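Local coordinates for tudor domain-containing protein 1 (Mus musculus, PDB 4B9W), which acts in spermatogenesis through the piRNA pathway that represses transposons, binding arginine-methylated Piwi proteins through Tudor domains such as the one here, at residues Asp54-Lys59 / Pro71-Phe76; Val96-Val101 / Glu107-Asp112; Lys141-Glu146 / Gln195-Cys200. All blocks are in the same frame, centred on the assembly; numbering follows the deposited sequence.

Along the chain the three contacts follow one another without overlap. Interactions 1 and 2 are neighbours, their centres about 12 Å apart, and both reach the five-stranded antiparallel sheet of the Tudor core: interaction 1 rests the end of helix 41-57 on strand 71-76, and interaction 2 pairs strands 96-100 and 106-109. They touch where Phe76 packs on Phe100 and Glu107. Interaction 3 is remote, its centre about 39 Å from that of interaction 1 and about 31 Å from that of interaction 2, in the other lobe of this extended Tudor domain. Phe76, Phe100 and Trp143 each meet the bound peptide, consistent with both lobes contributing to peptide recognition.

Interaction 1. Residues Asp54-Lys59 / Pro71-Phe76; sequences DYCAQK and PCCAFF
Cys73, facing Tyr55 and Cys56 from the strand, makes every contact across this small, largely buried junction between 54-59 and 71-76. Strand alternation prepares it: Cys72, just before, sends its sulfur to the other side of the sheet, toward Phe64 and Leu114, so that Cys73 can face the helix. With SG anti to its carbonyl carbon (chi1 -64°), Cys73 offers CB to one helical residue and its sulfur to both. Cys56 SG lies 3.6 Å from Cys73 CB, and the two SG atoms of Cys56 and Cys73 are 3.9 Å apart, too far for a disulfide, so the thiols simply pack as small, polarisable apolar groups. The sulfur of Cys73 also reaches the rim of the Tyr55 ring, 3.9 Å from its CE2. Tyr55 holds CG anti to the backbone N (chi1 161°), which carries the ring out from the helix and brings CE2 to the sulfur. Cys73 SG lies 5.1 Å from the centroid of the Tyr55 ring and 78° off the ring normal, a sulfur-aromatic contact made at the edge. Tyrosine suits this border position because its ring can pack, here also on Phe121, while its OH bonds to the backbone O of Ala116. Next along the strand, Ala74 points away from the helix. Helix 41-57 thus ends against one side of the Tudor sheet, where strand 71-76 runs between strands 81-90 and 114-116; Cys56 also packs on Trp82 of the former, and its carbonyl O accepts a bond from Gln115 NE2 of the latter.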
ATOM      1  N   ASP A  54     -15.673  21.200  15.425  1.00 19.34           N
ATOM      2  CA  ASP A  54     -15.663  22.140  16.557  1.00 20.10           C
ATOM      3  C   ASP A  54     -14.372  21.989  17.350  1.00 18.95           C
ATOM      4  O   ASP A  54     -13.682  22.960  17.611  1.00 17.93           O
ATOM      5  CB  ASP A  54     -16.889  21.907  17.449  1.00 21.14           C
ATOM      6  CG  ASP A  54     -18.203  22.084  16.700  1.00 22.49           C
ATOM      7  OD1 ASP A  54     -18.209  22.662  15.600  1.00 24.59           O
ATOM      8  OD2 ASP A  54     -19.246  21.633  17.202  1.00 25.54           O
ATOM      9  N   TYR A  55     -14.042  20.744  17.681  1.00 19.62           N
ATOM     10  CA  TYR A  55     -12.851  20.416  18.460  1.00 19.85           C
ATOM     11  C   TYR A  55     -11.597  20.876  17.721  1.00 20.92           C
ATOM     12  O   TYR A  55     -10.726  21.513  18.322  1.00 21.21           O
ATOM     13  CB  TYR A  55     -12.811  18.900  18.744  1.00 19.89           C
ATOM     14  CG  TYR A  55     -11.455  18.354  19.128  1.00 20.22           C
ATOM     15  CD1 TYR A  55     -10.924  18.562  20.408  1.00 20.32           C
ATOM     16  CD2 TYR A  55     -10.699  17.623  18.211  1.00 20.04           C
ATOM     17  CE1 TYR A  55      -9.670  18.071  20.751  1.00 20.35           C
ATOM     18  CE2 TYR A  55      -9.460  17.117  18.546  1.00 20.33           C
ATOM     19  CZ  TYR A  55      -8.944  17.342  19.809  1.00 20.69           C
ATOM     20  OH  TYR A  55      -7.707  16.836  20.124  1.00 21.16           O
ATOM     21  N   CYS A  56     -11.516  20.571  16.419  1.00 20.44           N
ATOM     22  CA  CYS A  56     -10.309  20.862  15.641  1.00 20.14           C
ATOM     23  C   CYS A  56     -10.194  22.349  15.352  1.00 22.05           C
ATOM     24  O   CYS A  56      -9.092  22.877  15.204  1.00 21.20           O
ATOM     25  CB  CYS A  56     -10.271  20.072  14.316  1.00 18.86           C
ATOM     26  SG  CYS A  56      -9.652  18.381  14.473  1.00 17.35           S
ATOM     27  N   ALA A  57     -11.337  23.016  15.279  1.00 24.09           N
ATOM     28  CA  ALA A  57     -11.389  24.420  14.930  1.00 26.67           C
ATOM     29  C   ALA A  57     -10.619  25.304  15.875  1.00 28.79           C
ATOM     30  O   ALA A  57     -10.225  26.374  15.488  1.00 30.78           O
ATOM     31  CB  ALA A  57     -12.843  24.894  14.875  1.00 26.25           C
ATOM     32  N   GLN A  58     -10.420  24.889  17.115  1.00 33.32           N
ATOM     33  CA  GLN A  58     -10.033  25.850  18.128  1.00 37.97           C
ATOM     34  C   GLN A  58      -8.541  26.131  18.221  1.00 38.43           C
ATOM     35  O   GLN A  58      -7.706  25.266  17.965  1.00 36.44           O
ATOM     36  CB  GLN A  58     -10.579  25.446  19.488  1.00 42.17           C
ATOM     37  CG  GLN A  58     -10.584  26.597  20.490  1.00 46.29           C
ATOM     38  CD  GLN A  58     -11.266  27.853  19.963  1.00 48.29           C
ATOM     39  OE1 GLN A  58     -12.311  27.778  19.310  1.00 52.28           O
ATOM     40  NE2 GLN A  58     -10.677  29.015  20.249  1.00 49.08           N
ATOM     41  N   LYS A  59      -8.244  27.381  18.577  1.00 41.18           N
ATOM     42  CA  LYS A  59      -6.891  27.893  18.762  1.00 44.72           C
ATOM     43  C   LYS A  59      -6.540  27.838  20.251  1.00 46.92           C
ATOM     44  O   LYS A  59      -7.310  28.334  21.071  1.00 48.41           O
ATOM     45  CB  LYS A  59      -6.813  29.356  18.259  1.00 45.17           C
ATOM     46  CG  LYS A  59      -6.463  29.515  16.779  1.00 45.04           C
ATOM     47  CD  LYS A  59      -4.983  29.829  16.530  1.00 45.32           C
ATOM     48  CE  LYS A  59      -4.056  28.873  17.266  1.00 45.78           C
ATOM     49  NZ  LYS A  59      -2.590  29.111  17.138  1.00 46.00           N
ATOM     50  N   PRO A  71      -3.817   6.786  16.075  1.00 14.78           N
ATOM     51  CA  PRO A  71      -4.966   7.546  15.629  1.00 14.36           C
ATOM     52  C   PRO A  71      -4.757   9.046  15.799  1.00 13.34           C
ATOM     53  O   PRO A  71      -4.000   9.479  16.662  1.00 12.98           O
ATOM     54  CB  PRO A  71      -6.104   7.033  16.522  1.00 14.79           C
ATOM     55  CG  PRO A  71      -5.543   5.881  17.283  1.00 14.97           C
ATOM     56  CD  PRO A  71      -4.081   6.116  17.359  1.00 14.91           C
ATOM     57  N   CYS A  72      -5.401   9.813  14.935  1.00 12.88           N
ATOM     58  CA  CYS A  72      -5.382  11.269  14.994  1.00 12.96           C
ATOM     59  C   CYS A  72      -6.598  11.821  14.258  1.00 12.78           C
ATOM     60  O   CYS A  72      -7.459  11.049  13.791  1.00 12.58           O
ATOM     61  CB  CYS A  72      -4.099  11.813  14.372  1.00 13.13           C
ATOM     62  SG  CYS A  72      -3.766  11.213  12.693  1.00 13.59           S
ATOM     63  N   CYS A  73      -6.678  13.153  14.234  1.00 12.65           N
ATOM     64  CA  CYS A  73      -7.572  13.929  13.401  1.00 12.40           C
ATOM     65  C   CYS A  73      -6.690  14.500  12.322  1.00 12.45           C
ATOM     66  O   CYS A  73      -5.629  15.055  12.623  1.00 12.04           O
ATOM     67  CB  CYS A  73      -8.187  15.103  14.177  1.00 13.03           C
ATOM     68  SG  CYS A  73      -9.262  14.651  15.562  1.00 13.06           S
ATOM     69  N   ALA A  74      -7.121  14.386  11.065  1.00 12.77           N
ATOM     70  CA  ALA A  74      -6.341  14.875   9.930  1.00 12.35           C
ATOM     71  C   ALA A  74      -7.230  15.739   9.046  1.00 12.33           C
ATOM     72  O   ALA A  74      -8.379  15.408   8.822  1.00 12.25           O
ATOM     73  CB  ALA A  74      -5.768  13.703   9.128  1.00 11.83           C
ATOM     74  N   PHE A  75      -6.687  16.845   8.554  1.00 12.50           N
ATOM     75  CA  PHE A  75      -7.407  17.753   7.668  1.00 13.13           C
ATOM     76  C   PHE A  75      -7.421  17.158   6.259  1.00 13.05           C
ATOM     77  O   PHE A  75      -6.388  16.758   5.765  1.00 12.56           O
ATOM     78  CB  PHE A  75      -6.684  19.112   7.686  1.00 13.49           C
ATOM     79  CG  PHE A  75      -7.285  20.148   6.800  1.00 13.82           C
ATOM     80  CD1 PHE A  75      -8.410  20.838   7.193  1.00 14.47           C
ATOM     81  CD2 PHE A  75      -6.707  20.462   5.582  1.00 14.00           C
ATOM     82  CE1 PHE A  75      -8.974  21.806   6.370  1.00 14.60           C
ATOM     83  CE2 PHE A  75      -7.262  21.433   4.758  1.00 14.12           C
ATOM     84  CZ  PHE A  75      -8.389  22.105   5.151  1.00 14.38           C
ATOM     85  N   PHE A  76      -8.591  17.067   5.638  1.00 14.08           N
ATOM     86  CA  PHE A  76      -8.722  16.550   4.265  1.00 15.14           C
ATOM     87  C   PHE A  76      -8.981  17.709   3.293  1.00 16.41           C
ATOM     88  O   PHE A  76     -10.056  18.336   3.301  1.00 15.91           O
ATOM     89  CB  PHE A  76      -9.844  15.490   4.188  1.00 14.98           C
ATOM     90  CG  PHE A  76     -10.107  14.978   2.798  1.00 14.35           C
ATOM     91  CD1 PHE A  76      -9.069  14.474   2.019  1.00 14.23           C
ATOM     92  CD2 PHE A  76     -11.387  15.023   2.246  1.00 14.29           C
ATOM     93  CE1 PHE A  76      -9.296  14.012   0.734  1.00 14.15           C
ATOM     94  CE2 PHE A  76     -11.615  14.567   0.958  1.00 14.13           C
ATOM     95  CZ  PHE A  76     -10.568  14.064   0.197  1.00 14.17           C
TER

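Interaction 2. Residues Val96-Val101 / Glu107-Asp112; sequences VKVHFV and EEVTTD
A beta hairpin of the Tudor sheet joins 96-101 to 107-112, with Val96 opposite Val109 and Val98 opposite Glu107 as antiparallel hydrogen-bonded pairs. Val109 N donates to Val96 O at 2.8 Å, almost straight, and Val96 N returns a bond to Val109 O at 2.9 Å. Toward the turn, Val98 N bonds to Glu107 O at 2.9 Å, while the bond from Glu107 N to Val98 O is more bent, at 152°. The short strand segments run at 136° to each other, a departure from antiparallel consistent with the strong twist of the small Tudor barrel. On its inner face, branched valines fill the core: Val98 CG1 meets Val109 CG2 at 4.1 Å, and both side chains, like Val96, pack on Leu114. Further along that face, Glu107 CG comes to the edge of the Phe100 ring, 3.5 Å from CE2, and a bend at chi2 (-60°) leads the carboxylate away to Asn105. Phe100 also touches the modified side chain of the bound peptide, consistent with a place in the aromatic cage for dimethylarginine. On the outer face the extended Lys97 chain lies obliquely against Glu108, Lys97 CG 4.1 Å from Glu108 CB; their charged ends stay apart, and Glu108 OE2 bonds Asn95 ND2.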
ATOM      1  N   VAL A  96       3.408  13.370   6.516  1.00 10.74           N
ATOM      2  CA  VAL A  96       2.850  12.132   7.049  1.00 10.59           C
ATOM      3  C   VAL A  96       1.689  11.709   6.124  1.00 10.77           C
ATOM      4  O   VAL A  96       0.850  12.549   5.757  1.00 10.85           O
ATOM      5  CB  VAL A  96       2.336  12.350   8.508  1.00 10.73           C
ATOM      6  CG1 VAL A  96       1.716  11.087   9.069  1.00 10.50           C
ATOM      7  CG2 VAL A  96       3.452  12.824   9.445  1.00 10.53           C
ATOM      8  N   LYS A  97       1.647  10.436   5.720  1.00 10.50           N
ATOM      9  CA  LYS A  97       0.452   9.909   5.044  1.00 10.44           C
ATOM     10  C   LYS A  97      -0.497   9.321   6.040  1.00  9.80           C
ATOM     11  O   LYS A  97      -0.109   8.543   6.914  1.00  9.61           O
ATOM     12  CB  LYS A  97       0.773   8.854   3.998  1.00 10.60           C
ATOM     13  CG  LYS A  97       1.516   9.440   2.831  1.00 10.85           C
ATOM     14  CD  LYS A  97       1.472   8.545   1.636  1.00 10.83           C
ATOM     15  CE  LYS A  97       2.227   9.206   0.511  1.00 11.04           C
ATOM     16  NZ  LYS A  97       2.479   8.227  -0.570  1.00 11.29           N
ATOM     17  N   VAL A  98      -1.759   9.679   5.877  1.00  9.32           N
ATOM     18  CA  VAL A  98      -2.789   9.267   6.791  1.00  9.46           C
ATOM     19  C   VAL A  98      -3.882   8.506   6.055  1.00  9.75           C
ATOM     20  O   VAL A  98      -4.224   8.861   4.926  1.00 10.29           O
ATOM     21  CB  VAL A  98      -3.389  10.476   7.524  1.00  9.20           C
ATOM     22  CG1 VAL A  98      -2.339  11.069   8.442  1.00  8.84           C
ATOM     23  CG2 VAL A  98      -3.929  11.508   6.522  1.00  9.05           C
ATOM     24  N   HIS A  99      -4.373   7.451   6.705  1.00 10.06           N
ATOM     25  CA  HIS A  99      -5.529   6.684   6.281  1.00 10.64           C
ATOM     26  C   HIS A  99      -6.766   7.219   6.923  1.00 10.58           C
ATOM     27  O   HIS A  99      -6.938   7.125   8.139  1.00  9.90           O
ATOM     28  CB  HIS A  99      -5.366   5.221   6.682  1.00 11.53           C
ATOM     29  CG  HIS A  99      -6.490   4.354   6.204  1.00 12.62           C
ATOM     30  ND1 HIS A  99      -6.458   3.725   5.004  1.00 14.15           N
ATOM     31  CD2 HIS A  99      -7.726   4.084   6.763  1.00 12.70           C
ATOM     32  CE1 HIS A  99      -7.623   3.052   4.837  1.00 14.45           C
ATOM     33  NE2 HIS A  99      -8.393   3.285   5.923  1.00 13.61           N
ATOM     34  N   PHE A 100      -7.650   7.812   6.128  1.00 10.72           N
ATOM     35  CA  PHE A 100      -8.927   8.295   6.661  1.00 11.05           C
ATOM     36  C   PHE A 100      -9.865   7.113   6.956  1.00 11.20           C
ATOM     37  O   PHE A 100     -10.414   6.512   6.044  1.00 11.15           O
ATOM     38  CB  PHE A 100      -9.542   9.324   5.682  1.00 11.09           C
ATOM     39  CG  PHE A 100      -8.821  10.639   5.692  1.00 10.92           C
ATOM     40  CD1 PHE A 100      -9.018  11.526   6.734  1.00 11.03           C
ATOM     41  CD2 PHE A 100      -7.932  10.985   4.681  1.00 11.00           C
ATOM     42  CE1 PHE A 100      -8.340  12.739   6.781  1.00 10.99           C
ATOM     43  CE2 PHE A 100      -7.252  12.188   4.717  1.00 10.84           C
ATOM     44  CZ  PHE A 100      -7.460  13.071   5.767  1.00 11.32           C
ATOM     45  N   VAL A 101     -10.022   6.785   8.245  1.00 11.31           N
ATOM     46  CA  VAL A 101     -10.583   5.496   8.692  1.00 11.13           C
ATOM     47  C   VAL A 101     -12.084   5.309   8.457  1.00 11.21           C
ATOM     48  O   VAL A 101     -12.578   4.178   8.408  1.00 10.72           O
ATOM     49  CB  VAL A 101     -10.299   5.232  10.190  1.00 11.19           C
ATOM     50  CG1 VAL A 101      -8.807   5.092  10.448  1.00 11.31           C
ATOM     51  CG2 VAL A 101     -10.880   6.321  11.073  1.00 11.05           C
ATOM     52  N   GLU A 107      -4.170  10.154   2.283  1.00 13.55           N
ATOM     53  CA  GLU A 107      -3.621  11.428   1.792  1.00 13.32           C
ATOM     54  C   GLU A 107      -2.289  11.803   2.496  1.00 12.96           C
ATOM     55  O   GLU A 107      -2.086  11.509   3.668  1.00 11.86           O
ATOM     56  CB  GLU A 107      -4.625  12.577   2.010  1.00 14.14           C
ATOM     57  CG  GLU A 107      -6.045  12.359   1.483  1.00 14.81           C
ATOM     58  CD  GLU A 107      -6.120  12.127  -0.018  1.00 16.08           C
ATOM     59  OE1 GLU A 107      -5.298  12.734  -0.742  1.00 16.71           O
ATOM     60  OE2 GLU A 107      -7.017  11.352  -0.471  1.00 16.92           O
ATOM     61  N   GLU A 108      -1.410  12.489   1.781  1.00 12.90           N
ATOM     62  CA  GLU A 108      -0.213  13.083   2.372  1.00 12.99           C
ATOM     63  C   GLU A 108      -0.528  14.458   2.958  1.00 12.94           C
ATOM     64  O   GLU A 108      -1.002  15.346   2.235  1.00 12.12           O
ATOM     65  CB  GLU A 108       0.864  13.239   1.321  1.00 13.53           C
ATOM     66  CG  GLU A 108       2.147  13.845   1.882  1.00 13.85           C
ATOM     67  CD  GLU A 108       3.278  13.839   0.883  1.00 14.33           C
ATOM     68  OE1 GLU A 108       3.227  13.022  -0.049  1.00 15.30           O
ATOM     69  OE2 GLU A 108       4.222  14.647   1.038  1.00 15.28           O
ATOM     70  N   VAL A 109      -0.271  14.627   4.261  1.00 12.84           N
ATOM     71  CA  VAL A 109      -0.490  15.895   4.946  1.00 13.02           C
ATOM     72  C   VAL A 109       0.787  16.405   5.633  1.00 14.09           C
ATOM     73  O   VAL A 109       1.795  15.681   5.755  1.00 13.53           O
ATOM     74  CB  VAL A 109      -1.665  15.810   5.948  1.00 13.07           C
ATOM     75  CG1 VAL A 109      -2.952  15.414   5.229  1.00 12.93           C
ATOM     76  CG2 VAL A 109      -1.385  14.833   7.086  1.00 12.91           C
ATOM     77  N   THR A 110       0.758  17.683   5.997  1.00 14.72           N
ATOM     78  CA  THR A 110       1.799  18.300   6.787  1.00 15.29           C
ATOM     79  C   THR A 110       1.432  18.213   8.272  1.00 16.37           C
ATOM     80  O   THR A 110       0.286  17.845   8.641  1.00 15.62           O
ATOM     81  CB  THR A 110       1.941  19.799   6.431  1.00 15.69           C
ATOM     82  OG1 THR A 110       0.721  20.481   6.752  1.00 16.03           O
ATOM     83  CG2 THR A 110       2.278  19.995   4.949  1.00 15.29           C
ATOM     84  N   THR A 111       2.378  18.607   9.120  1.00 17.09           N
ATOM     85  CA  THR A 111       2.193  18.555  10.573  1.00 17.94           C
ATOM     86  C   THR A 111       1.129  19.518  11.108  1.00 17.99           C
ATOM     87  O   THR A 111       0.513  19.241  12.138  1.00 18.59           O
ATOM     88  CB  THR A 111       3.515  18.786  11.318  1.00 19.02           C
ATOM     89  OG1 THR A 111       4.226  19.888  10.729  1.00 21.34           O
ATOM     90  CG2 THR A 111       4.364  17.545  11.235  1.00 19.86           C
ATOM     91  N   ASP A 112       0.892  20.626  10.415  1.00 17.42           N
ATOM     92  CA  ASP A 112      -0.208  21.515  10.776  1.00 18.14           C
ATOM     93  C   ASP A 112      -1.578  20.938  10.431  1.00 17.59           C
ATOM     94  O   ASP A 112      -2.589  21.495  10.824  1.00 17.92           O
ATOM     95  CB  ASP A 112      -0.084  22.858  10.070  1.00 18.82           C
ATOM     96  CG  ASP A 112       1.079  23.675  10.568  1.00 19.70           C
ATOM     97  OD1 ASP A 112       1.652  23.368  11.631  1.00 20.13           O
ATOM     98  OD2 ASP A 112       1.431  24.640   9.868  1.00 22.58           O
TER

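Interaction 3. Residues Lys141-Glu146 / Gln195-Cys200; sequences KHWTKE and QLVLRC
Trp143 against Val197 is the more enclosed side of this contact, Val197 being buried; Leu196 against Glu146 is the side toward solvent, with an equally close approach. The methyl CG1 of Val197 comes to the edge of the indole, in its plane, 3.7 Å from CZ3 of Trp143. Two torsions of Trp143 together bring the six-membered ring to the valine: chi1 (-60°) sets CG anti to the carbonyl carbon, and chi2 (110°) turns the indole. A branched residue suits this buried spot: Val197 also packs on Ile136, Ala147, Leu191 and Ile192, and so ties the C-terminal segment to helices 145-155 and 187-193. The broad indole also touches Ile136 and Pro138 and the backbone of the bound peptide. In sequence between Trp143 and Glu146, Thr144 is the N-cap of helix 145-155, its OG1 accepting a bond from Ala147 N.

On the outer side, Leu196 follows the Schellman motif at Gln195, packs on Ala147 and Arg150, and directs CD2 across the end of the Glu146 side chain, 3.7 Å from Glu146 CD. The extended glutamate meets the leucine at about a right angle, and its exposed position probably lets the carboxylate stay hydrated. Burial of carbon therefore describes Trp143 and Val197 alone; Leu196 on Glu146 is a methyl lying against a carboxylate, a touch with little directional preference.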
ATOM      1  N   LYS A 141      -2.912 -10.433 -14.079  1.00 32.67           N
ATOM      2  CA  LYS A 141      -2.599 -10.372 -12.644  1.00 32.41           C
ATOM      3  C   LYS A 141      -3.012  -9.057 -11.985  1.00 29.31           C
ATOM      4  O   LYS A 141      -2.752  -8.838 -10.812  1.00 28.46           O
ATOM      5  CB  LYS A 141      -1.105 -10.650 -12.407  1.00 35.20           C
ATOM      6  CG  LYS A 141      -0.220 -10.358 -13.605  1.00 37.58           C
ATOM      7  CD  LYS A 141       1.256 -10.577 -13.294  1.00 39.90           C
ATOM      8  CE  LYS A 141       2.122 -10.020 -14.420  1.00 40.12           C
ATOM      9  NZ  LYS A 141       1.846  -8.567 -14.622  1.00 40.35           N
ATOM     10  N   HIS A 142      -3.665  -8.185 -12.736  1.00 26.45           N
ATOM     11  CA  HIS A 142      -3.924  -6.838 -12.267  1.00 24.23           C
ATOM     12  C   HIS A 142      -5.275  -6.453 -12.734  1.00 20.55           C
ATOM     13  O   HIS A 142      -5.655  -6.768 -13.851  1.00 17.40           O
ATOM     14  CB  HIS A 142      -2.891  -5.861 -12.840  1.00 25.79           C
ATOM     15  CG  HIS A 142      -1.471  -6.117 -12.376  1.00 27.83           C
ATOM     16  ND1 HIS A 142      -1.056  -5.846 -11.120  1.00 29.30           N
ATOM     17  CD2 HIS A 142      -0.363  -6.631 -13.056  1.00 29.15           C
ATOM     18  CE1 HIS A 142       0.250  -6.168 -10.998  1.00 30.54           C
ATOM     19  NE2 HIS A 142       0.675  -6.648 -12.182  1.00 30.53           N
ATOM     20  N   TRP A 143      -6.012  -5.772 -11.865  1.00 18.53           N
ATOM     21  CA  TRP A 143      -7.290  -5.175 -12.240  1.00 17.92           C
ATOM     22  C   TRP A 143      -7.097  -4.092 -13.275  1.00 16.94           C
ATOM     23  O   TRP A 143      -6.361  -3.132 -13.038  1.00 17.96           O
ATOM     24  CB  TRP A 143      -7.963  -4.582 -11.007  1.00 16.66           C
ATOM     25  CG  TRP A 143      -8.233  -5.589  -9.930  1.00 16.02           C
ATOM     26  CD1 TRP A 143      -7.602  -5.698  -8.694  1.00 15.43           C
ATOM     27  CD2 TRP A 143      -9.221  -6.681  -9.951  1.00 15.42           C
ATOM     28  NE1 TRP A 143      -8.125  -6.738  -7.969  1.00 15.27           N
ATOM     29  CE2 TRP A 143      -9.102  -7.363  -8.661  1.00 15.73           C
ATOM     30  CE3 TRP A 143     -10.158  -7.134 -10.866  1.00 15.04           C
ATOM     31  CZ2 TRP A 143      -9.897  -8.456  -8.334  1.00 15.72           C
ATOM     32  CZ3 TRP A 143     -10.947  -8.225 -10.521  1.00 15.20           C
ATOM     33  CH2 TRP A 143     -10.817  -8.871  -9.285  1.00 15.44           C
ATOM     34  N   THR A 144      -7.738  -4.229 -14.431  1.00 16.41           N
ATOM     35  CA  THR A 144      -7.649  -3.206 -15.479  1.00 15.96           C
ATOM     36  C   THR A 144      -8.464  -1.962 -15.100  1.00 16.01           C
ATOM     37  O   THR A 144      -9.400  -2.070 -14.308  1.00 15.51           O
ATOM     38  CB  THR A 144      -8.165  -3.743 -16.825  1.00 15.87           C
ATOM     39  OG1 THR A 144      -9.528  -4.175 -16.681  1.00 15.45           O
ATOM     40  CG2 THR A 144      -7.289  -4.907 -17.320  1.00 14.96           C
ATOM     41  N   LYS A 145      -8.079  -0.794 -15.640  1.00 15.83           N
ATOM     42  CA  LYS A 145      -8.880   0.439 -15.553  1.00 15.94           C
ATOM     43  C   LYS A 145     -10.309   0.210 -16.039  1.00 15.76           C
ATOM     44  O   LYS A 145     -11.269   0.691 -15.440  1.00 15.28           O
ATOM     45  CB  LYS A 145      -8.289   1.546 -16.432  1.00 16.53           C
ATOM     46  CG  LYS A 145      -7.035   2.208 -15.926  1.00 16.41           C
ATOM     47  CD  LYS A 145      -6.644   3.384 -16.822  1.00 16.49           C
ATOM     48  CE  LYS A 145      -6.045   2.946 -18.150  1.00 16.70           C
ATOM     49  NZ  LYS A 145      -5.469   4.094 -18.897  1.00 16.57           N
ATOM     50  N   GLU A 146     -10.428  -0.502 -17.152  1.00 16.01           N
ATOM     51  CA  GLU A 146     -11.739  -0.864 -17.744  1.00 16.01           C
ATOM     52  C   GLU A 146     -12.605  -1.657 -16.777  1.00 14.35           C
ATOM     53  O   GLU A 146     -13.773  -1.340 -16.603  1.00 12.95           O
ATOM     54  CB  GLU A 146     -11.558  -1.667 -19.067  1.00 17.65           C
ATOM     55  CG  GLU A 146     -12.723  -1.553 -20.062  1.00 18.97           C
ATOM     56  CD  GLU A 146     -12.637  -2.543 -21.236  1.00 21.00           C
ATOM     57  OE1 GLU A 146     -11.599  -3.223 -21.397  1.00 22.09           O
ATOM     58  OE2 GLU A 146     -13.620  -2.656 -22.011  1.00 23.01           O
ATOM     59  N   GLN A 195     -16.679  -9.902 -19.763  1.00 25.52           N
ATOM     60  CA  GLN A 195     -15.315 -10.386 -20.030  1.00 26.09           C
ATOM     61  C   GLN A 195     -14.231  -9.537 -19.350  1.00 23.09           C
ATOM     62  O   GLN A 195     -13.057  -9.670 -19.670  1.00 22.01           O
ATOM     63  CB  GLN A 195     -15.029 -10.458 -21.541  1.00 28.47           C
ATOM     64  CG  GLN A 195     -16.171 -10.938 -22.424  1.00 31.22           C
ATOM     65  CD  GLN A 195     -16.219 -12.439 -22.528  1.00 33.77           C
ATOM     66  OE1 GLN A 195     -17.129 -13.069 -21.998  1.00 38.38           O
ATOM     67  NE2 GLN A 195     -15.227 -13.026 -23.201  1.00 32.73           N
ATOM     68  N   LEU A 196     -14.624  -8.702 -18.393  1.00 20.81           N
ATOM     69  CA  LEU A 196     -13.708  -7.787 -17.731  1.00 19.61           C
ATOM     70  C   LEU A 196     -12.986  -8.446 -16.559  1.00 19.93           C
ATOM     71  O   LEU A 196     -11.937  -7.959 -16.118  1.00 19.91           O
ATOM     72  CB  LEU A 196     -14.456  -6.568 -17.232  1.00 18.69           C
ATOM     73  CG  LEU A 196     -15.239  -5.810 -18.294  1.00 17.97           C
ATOM     74  CD1 LEU A 196     -15.944  -4.632 -17.660  1.00 16.58           C
ATOM     75  CD2 LEU A 196     -14.317  -5.360 -19.429  1.00 18.69           C
ATOM     76  N   VAL A 197     -13.552  -9.537 -16.045  1.00 19.44           N
ATOM     77  CA  VAL A 197     -12.933 -10.296 -14.945  1.00 18.75           C
ATOM     78  C   VAL A 197     -13.223 -11.786 -15.134  1.00 18.80           C
ATOM     79  O   VAL A 197     -14.075 -12.166 -15.929  1.00 20.01           O
ATOM     80  CB  VAL A 197     -13.418  -9.827 -13.558  1.00 17.97           C
ATOM     81  CG1 VAL A 197     -13.296  -8.315 -13.405  1.00 17.46           C
ATOM     82  CG2 VAL A 197     -14.846 -10.275 -13.313  1.00 17.27           C
ATOM     83  N   LEU A 198     -12.497 -12.625 -14.420  1.00 19.36           N
ATOM     84  CA  LEU A 198     -12.638 -14.063 -14.564  1.00 19.84           C
ATOM     85  C   LEU A 198     -13.262 -14.629 -13.313  1.00 18.87           C
ATOM     86  O   LEU A 198     -13.028 -14.100 -12.233  1.00 18.65           O
ATOM     87  CB  LEU A 198     -11.281 -14.736 -14.793  1.00 20.45           C
ATOM     88  CG  LEU A 198     -10.706 -14.716 -16.205  1.00 21.27           C
ATOM     89  CD1 LEU A 198      -9.532 -15.676 -16.238  1.00 20.32           C
ATOM     90  CD2 LEU A 198     -11.766 -15.088 -17.237  1.00 21.94           C
ATOM     91  N   ARG A 199     -14.033 -15.708 -13.477  1.00 18.48           N
ATOM     92  CA  ARG A 199     -14.556 -16.485 -12.350  1.00 19.61           C
ATOM     93  C   ARG A 199     -13.428 -16.918 -11.431  1.00 19.45           C
ATOM     94  O   ARG A 199     -12.327 -17.194 -11.875  1.00 19.10           O
ATOM     95  CB  ARG A 199     -15.284 -17.758 -12.822  1.00 19.63           C
ATOM     96  CG  ARG A 199     -16.567 -17.538 -13.595  1.00 19.62           C
ATOM     97  CD  ARG A 199     -17.301 -18.864 -13.816  1.00 20.20           C
ATOM     98  NE  ARG A 199     -17.859 -19.414 -12.572  1.00 21.05           N
ATOM     99  CZ  ARG A 199     -19.104 -19.255 -12.114  1.00 21.18           C
ATOM    100  NH1 ARG A 199     -19.996 -18.548 -12.775  1.00 22.05           N
ATOM    101  NH2 ARG A 199     -19.458 -19.806 -10.953  1.00 22.79           N
ATOM    102  N   CYS A 200     -13.721 -17.005 -10.146  1.00 21.59           N
ATOM    103  CA  CYS A 200     -12.738 -17.478  -9.181  1.00 23.75           C
ATOM    104  C   CYS A 200     -13.389 -18.384  -8.148  1.00 25.21           C
ATOM    105  O   CYS A 200     -14.510 -18.137  -7.716  1.00 26.18           O
ATOM    106  CB  CYS A 200     -12.041 -16.311  -8.490  1.00 23.74           C
ATOM    107  SG  CYS A 200     -10.678 -16.905  -7.472  1.00 25.40           S
TER